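Local structure of YdhT protein (Bacillus subtilis, 3CBW) at residues Val15-Met27 against Tyr208-Trp222. The protein cleaves internal beta-1,4-mannosidic linkages in mannan, galactomannan and glucomannan, and takes part in the breakdown of glucomannan. The protein carries 3 engineered substitutions. Sequence-based numbering, arbitrary orientation.
Sequences VNPNAQQTTKTVM and YHYMTDTRGLDHLIW
Asn16 and Asp218 meet through a hydrogen bond of 2.9 Å from ND2 to OD1, nearly straight at 161° and lying on the anti side of the carboxylate. Asn16 reaches it with CG anti to its backbone N (chi1 175°). Its other polar atom, OD1, turns back to accept from Asn18 N, an Asx turn, while ND2 also donates to a water that bridges to the carbonyls of Leu217 and Leu220. With an alanine here, Asp218 OD1 and that water would probably both lose this donor, and the turn its side-chain brace. Next along, Gln20 N, at the N-cap of helix 21-32, donates to Asp218 O over 2.8 Å. Beyond these bonds come van der Waals contacts: the Thr212 methyl CG2 lies 3.7 Å from the amide carbon CG of Asn16, and Val15 CG2 lies 3.9 Å from Tyr208 CE1. On the helix, Thr23 CG2 packs 3.8 Å from Ile221 CG1, and Met27 SD sits 3.7 Å from Ile221 CG2. The N-terminal loop and helix thus pack where helix 194-214 hands over to strand 220-224 of the TIM barrel; that parallel strand runs between strands 169-172 and 245-252, and Val26 touches Trp103 of helix 96-104.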
loop_
_atom_site.group_PDB
_atom_site.type_symbol
_atom_site.label_atom_id
_atom_site.label_comp_id
_atom_site.label_asym_id
_atom_site.label_seq_id
_atom_site.Cartn_x
_atom_site.Cartn_y
_atom_site.Cartn_z
ATOM N N VAL A 15 5.109 -14.663 -2.144
ATOM C CA VAL A 15 4.244 -15.510 -2.953
ATOM C C VAL A 15 4.807 -15.747 -4.347
ATOM O O VAL A 15 4.586 -16.814 -4.919
ATOM C CB VAL A 15 2.789 -14.996 -3.039
ATOM C CG1 VAL A 15 2.163 -15.014 -1.664
ATOM C CG2 VAL A 15 2.707 -13.618 -3.668
ATOM N N ASN A 16 5.536 -14.780 -4.894
ATOM C CA ASN A 16 6.177 -14.975 -6.190
ATOM C C ASN A 16 7.355 -15.940 -6.028
ATOM O O ASN A 16 8.336 -15.604 -5.363
ATOM C CB ASN A 16 6.652 -13.624 -6.714
ATOM C CG ASN A 16 7.435 -13.737 -8.002
ATOM O OD1 ASN A 16 7.600 -14.818 -8.559
ATOM N ND2 ASN A 16 7.881 -12.609 -8.511
ATOM N N PRO A 17 7.280 -17.138 -6.654
ATOM C CA PRO A 17 8.338 -18.136 -6.449
ATOM C C PRO A 17 9.700 -17.715 -6.999
ATOM O O PRO A 17 10.715 -18.268 -6.606
ATOM C CB PRO A 17 7.812 -19.375 -7.196
ATOM C CG PRO A 17 6.888 -18.862 -8.196
ATOM C CD PRO A 17 6.244 -17.631 -7.581
ATOM N N ASN A 18 9.711 -16.737 -7.892
ATOM C CA ASN A 18 10.938 -16.261 -8.515
ATOM C C ASN A 18 11.396 -14.925 -7.964
ATOM O O ASN A 18 12.186 -14.230 -8.595
ATOM C CB ASN A 18 10.745 -16.206 -10.025
ATOM C CG ASN A 18 10.464 -17.570 -10.607
ATOM O OD1 ASN A 18 9.402 -17.803 -11.194
ATOM N ND2 ASN A 18 11.376 -18.498 -10.384
ATOM N N ALA A 19 10.921 -14.570 -6.776
ATOM C CA ALA A 19 11.327 -13.322 -6.142
ATOM C C ALA A 19 12.843 -13.229 -6.007
ATOM O O ALA A 19 13.523 -14.218 -5.696
ATOM C CB ALA A 19 10.673 -13.196 -4.780
ATOM N N GLN A 20 13.364 -12.033 -6.246
ATOM C CA GLN A 20 14.779 -11.720 -6.042
ATOM C C GLN A 20 15.183 -11.972 -4.592
ATOM O O GLN A 20 14.364 -11.832 -3.666
ATOM C CB GLN A 20 15.040 -10.252 -6.383
ATOM C CG GLN A 20 14.874 -9.904 -7.857
ATOM C CD GLN A 20 15.241 -8.465 -8.177
ATOM O OE1 GLN A 20 15.120 -7.570 -7.343
ATOM N NE2 GLN A 20 15.683 -8.238 -9.406
ATOM N N GLN A 21 16.458 -12.315 -4.392
ATOM C CA GLN A 21 16.959 -12.610 -3.053
ATOM C C GLN A 21 16.696 -11.471 -2.077
ATOM O O GLN A 21 16.289 -11.716 -0.957
ATOM C CB GLN A 21 18.453 -12.963 -3.076
ATOM C CG GLN A 21 19.023 -13.365 -1.707
ATOM C CD GLN A 21 18.290 -14.535 -1.076
ATOM O OE1 GLN A 21 18.278 -15.642 -1.615
ATOM N NE2 GLN A 21 17.670 -14.295 0.068
ATOM N N THR A 22 16.906 -10.229 -2.495
ATOM C CA THR A 22 16.709 -9.122 -1.568
ATOM C C THR A 22 15.248 -9.025 -1.120
ATOM O O THR A 22 14.965 -8.761 0.064
ATOM C CB THR A 22 17.172 -7.807 -2.180
ATOM O OG1 THR A 22 18.579 -7.888 -2.408
ATOM C CG2 THR A 22 16.888 -6.638 -1.261
ATOM N N THR A 23 14.335 -9.248 -2.059
ATOM C CA THR A 23 12.912 -9.259 -1.760
ATOM C C THR A 23 12.556 -10.408 -0.822
ATOM O O THR A 23 11.788 -10.229 0.119
ATOM C CB THR A 23 12.097 -9.272 -3.055
ATOM O OG1 THR A 23 12.297 -8.018 -3.721
ATOM C CG2 THR A 23 10.616 -9.443 -2.782
ATOM N N LYS A 24 13.123 -11.589 -1.051
ATOM C CA LYS A 24 12.936 -12.714 -0.124
ATOM C C LYS A 24 13.408 -12.368 1.285
ATOM O O LYS A 24 12.713 -12.648 2.260
ATOM C CB LYS A 24 13.670 -13.960 -0.632
ATOM C CG LYS A 24 13.102 -14.518 -1.930
ATOM C CD LYS A 24 13.791 -15.809 -2.361
ATOM C CE LYS A 24 13.181 -17.019 -1.682
ATOM N NZ LYS A 24 13.852 -18.290 -2.065
ATOM N N THR A 25 14.587 -11.768 1.388
ATOM C CA THR A 25 15.145 -11.409 2.685
ATOM C C THR A 25 14.264 -10.395 3.406
ATOM O O THR A 25 13.925 -10.574 4.574
ATOM C CB THR A 25 16.561 -10.875 2.513
ATOM O OG1 THR A 25 17.374 -11.952 2.042
ATOM C CG2 THR A 25 17.114 -10.351 3.821
ATOM N N VAL A 26 13.870 -9.346 2.698
ATOM C CA VAL A 26 13.031 -8.314 3.287
ATOM C C VAL A 26 11.688 -8.896 3.730
ATOM O O VAL A 26 11.203 -8.570 4.815
ATOM C CB VAL A 26 12.846 -7.133 2.309
ATOM C CG1 VAL A 26 11.687 -6.219 2.724
ATOM C CG2 VAL A 26 14.147 -6.354 2.199
ATOM N N MET A 27 11.088 -9.765 2.918
ATOM C CA MET A 27 9.796 -10.323 3.294
ATOM C C MET A 27 9.902 -11.146 4.580
ATOM O O MET A 27 9.062 -11.022 5.479
ATOM C CB MET A 27 9.219 -11.187 2.166
ATOM C CG MET A 27 7.804 -11.663 2.449
ATOM S SD MET A 27 6.552 -10.317 2.569
ATOM C CE MET A 27 5.814 -10.709 4.177
ATOM N N TYR A 208 -1.937 -9.338 -10.801
ATOM C CA TYR A 208 -0.859 -10.190 -10.290
ATOM C C TYR A 208 -0.174 -10.933 -11.450
ATOM O O TYR A 208 1.057 -10.949 -11.544
ATOM C CB TYR A 208 -1.371 -11.176 -9.226
ATOM C CG TYR A 208 -0.262 -12.082 -8.739
ATOM C CD1 TYR A 208 0.534 -11.729 -7.649
ATOM C CD2 TYR A 208 0.033 -13.278 -9.411
ATOM C CE1 TYR A 208 1.575 -12.553 -7.221
ATOM C CE2 TYR A 208 1.087 -14.096 -9.000
ATOM C CZ TYR A 208 1.841 -13.729 -7.895
ATOM O OH TYR A 208 2.889 -14.527 -7.471
ATOM N N HIS A 209 -0.966 -11.539 -12.332
ATOM C CA HIS A 209 -0.397 -12.304 -13.443
ATOM C C HIS A 209 0.273 -11.422 -14.470
ATOM O O HIS A 209 1.312 -11.807 -15.015
ATOM C CB HIS A 209 -1.456 -13.199 -14.080
ATOM C CG HIS A 209 -1.878 -14.309 -13.186
ATOM N ND1 HIS A 209 -3.199 -14.630 -12.954
ATOM C CD2 HIS A 209 -1.143 -15.156 -12.433
ATOM C CE1 HIS A 209 -3.255 -15.639 -12.103
ATOM N NE2 HIS A 209 -2.022 -15.978 -11.772
ATOM N N TYR A 210 -0.271 -10.239 -14.721
ATOM C CA TYR A 210 0.368 -9.329 -15.651
ATOM C C TYR A 210 1.749 -8.943 -15.123
ATOM O O TYR A 210 2.748 -8.997 -15.846
ATOM C CB TYR A 210 -0.487 -8.077 -15.851
ATOM C CG TYR A 210 -0.031 -7.222 -17.004
ATOM C CD1 TYR A 210 -0.639 -7.346 -18.252
ATOM C CD2 TYR A 210 1.002 -6.292 -16.862
ATOM C CE1 TYR A 210 -0.241 -6.578 -19.330
ATOM C CE2 TYR A 210 1.419 -5.506 -17.948
ATOM C CZ TYR A 210 0.784 -5.665 -19.184
ATOM O OH TYR A 210 1.144 -4.918 -20.285
ATOM N N MET A 211 1.815 -8.528 -13.859
ATOM C CA MET A 211 3.082 -8.054 -13.307
ATOM C C MET A 211 4.088 -9.184 -13.127
ATOM O O MET A 211 5.259 -9.030 -13.447
ATOM C CB MET A 211 2.851 -7.340 -11.972
ATOM C CG MET A 211 2.035 -6.045 -12.074
ATOM S SD MET A 211 2.649 -4.754 -13.290
ATOM C CE MET A 211 1.081 -3.791 -13.464
ATOM N N THR A 212 3.631 -10.310 -12.595
ATOM C CA THR A 212 4.521 -11.397 -12.214
ATOM C C THR A 212 4.918 -12.244 -13.422
ATOM O O THR A 212 6.101 -12.525 -13.625
ATOM C CB THR A 212 3.855 -12.261 -11.125
ATOM O OG1 THR A 212 3.472 -11.414 -10.036
ATOM C CG2 THR A 212 4.785 -13.343 -10.625
ATOM N N ASP A 213 3.934 -12.645 -14.223
ATOM C CA ASP A 213 4.206 -13.592 -15.305
ATOM C C ASP A 213 4.484 -12.876 -16.620
ATOM O O ASP A 213 5.563 -13.036 -17.185
ATOM C CB ASP A 213 3.060 -14.591 -15.413
ATOM C CG ASP A 213 2.927 -15.439 -14.167
ATOM O OD1 ASP A 213 3.970 -15.766 -13.551
ATOM O OD2 ASP A 213 1.786 -15.776 -13.802
ATOM N N THR A 214 3.561 -12.055 -17.093
ATOM C CA THR A 214 3.777 -11.341 -18.362
ATOM C C THR A 214 5.022 -10.468 -18.298
ATOM O O THR A 214 5.804 -10.421 -19.258
ATOM C CB THR A 214 2.546 -10.492 -18.734
ATOM O OG1 THR A 214 1.384 -11.330 -18.743
ATOM C CG2 THR A 214 2.710 -9.805 -20.100
ATOM N N ARG A 215 5.224 -9.801 -17.164
ATOM C CA ARG A 215 6.274 -8.805 -17.053
ATOM C C ARG A 215 7.466 -9.229 -16.201
ATOM O O ARG A 215 8.460 -8.504 -16.115
ATOM C CB ARG A 215 5.683 -7.470 -16.597
ATOM C CG ARG A 215 4.650 -6.910 -17.594
ATOM C CD ARG A 215 5.273 -6.580 -18.983
ATOM N NE ARG A 215 6.400 -5.678 -18.778
ATOM C CZ ARG A 215 6.407 -4.373 -19.048
ATOM N NH1 ARG A 215 5.382 -3.779 -19.641
ATOM N NH2 ARG A 215 7.464 -3.656 -18.729
ATOM N N GLY A 216 7.384 -10.403 -15.580
ATOM C CA GLY A 216 8.514 -10.979 -14.850
ATOM C C GLY A 216 9.009 -10.155 -13.675
ATOM O O GLY A 216 10.185 -10.210 -13.315
ATOM N N LEU A 217 8.112 -9.401 -13.044
ATOM C CA LEU A 217 8.526 -8.484 -11.979
ATOM C C LEU A 217 8.731 -9.221 -10.655
ATOM O O LEU A 217 7.773 -9.663 -10.027
ATOM C CB LEU A 217 7.546 -7.317 -11.850
ATOM C CG LEU A 217 7.445 -6.435 -13.102
ATOM C CD1 LEU A 217 6.267 -5.500 -13.001
ATOM C CD2 LEU A 217 8.706 -5.623 -13.383
ATOM N N ASP A 218 9.993 -9.350 -10.247
ATOM C CA ASP A 218 10.402 -10.257 -9.169
ATOM C C ASP A 218 10.807 -9.542 -7.874
ATOM O O ASP A 218 11.344 -10.171 -6.969
ATOM C CB ASP A 218 11.525 -11.192 -9.674
ATOM C CG ASP A 218 11.044 -12.178 -10.720
ATOM O OD1 ASP A 218 9.851 -12.535 -10.703
ATOM O OD2 ASP A 218 11.885 -12.594 -11.551
ATOM N N HIS A 219 10.476 -8.260 -7.775
ATOM C CA HIS A 219 10.850 -7.426 -6.637
ATOM C C HIS A 219 9.612 -6.909 -5.898
ATOM O O HIS A 219 9.733 -6.023 -5.061
ATOM C CB HIS A 219 11.710 -6.258 -7.121
ATOM C CG HIS A 219 10.990 -5.324 -8.044
ATOM N ND1 HIS A 219 10.136 -5.767 -9.037
ATOM C CD2 HIS A 219 10.966 -3.969 -8.098
ATOM C CE1 HIS A 219 9.632 -4.720 -9.672
ATOM N NE2 HIS A 219 10.124 -3.620 -9.126
ATOM N N LEU A 220 8.437 -7.455 -6.203
ATOM C CA LEU A 220 7.186 -6.956 -5.624
ATOM C C LEU A 220 6.707 -7.788 -4.450
ATOM O O LEU A 220 6.723 -9.022 -4.480
ATOM C CB LEU A 220 6.072 -6.920 -6.678
ATOM C CG LEU A 220 6.368 -6.151 -7.968
ATOM C CD1 LEU A 220 5.186 -6.182 -8.915
ATOM C CD2 LEU A 220 6.772 -4.703 -7.652
ATOM N N ILE A 221 6.293 -7.069 -3.410
ATOM C CA ILE A 221 5.646 -7.637 -2.228
ATOM C C ILE A 221 4.209 -7.142 -2.296
ATOM O O ILE A 221 3.960 -5.940 -2.315
ATOM C CB ILE A 221 6.362 -7.161 -0.949
ATOM C CG1 ILE A 221 7.783 -7.751 -0.893
ATOM C CG2 ILE A 221 5.559 -7.534 0.302
ATOM C CD1 ILE A 221 8.636 -7.228 0.250
ATOM N N TRP A 222 3.269 -8.076 -2.377
ATOM C CA TRP A 222 1.882 -7.782 -2.718
ATOM C C TRP A 222 1.033 -7.495 -1.489
ATOM O O TRP A 222 0.976 -8.321 -0.561
ATOM C CB TRP A 222 1.308 -8.957 -3.521
ATOM C CG TRP A 222 1.918 -9.011 -4.883
ATOM C CD1 TRP A 222 3.142 -9.518 -5.212
ATOM C CD2 TRP A 222 1.365 -8.470 -6.080
ATOM N NE1 TRP A 222 3.372 -9.345 -6.554
ATOM C CE2 TRP A 222 2.298 -8.705 -7.112
ATOM C CE3 TRP A 222 0.152 -7.843 -6.393
ATOM C CZ2 TRP A 222 2.062 -8.326 -8.435
ATOM C CZ3 TRP A 222 -0.079 -7.465 -7.713
ATOM C CH2 TRP A 222 0.878 -7.690 -8.710
HETATM O O HOH W 1 5.706 -11.854 -3.894
HETATM O O HOH W 2 7.421 -10.245 -6.898
#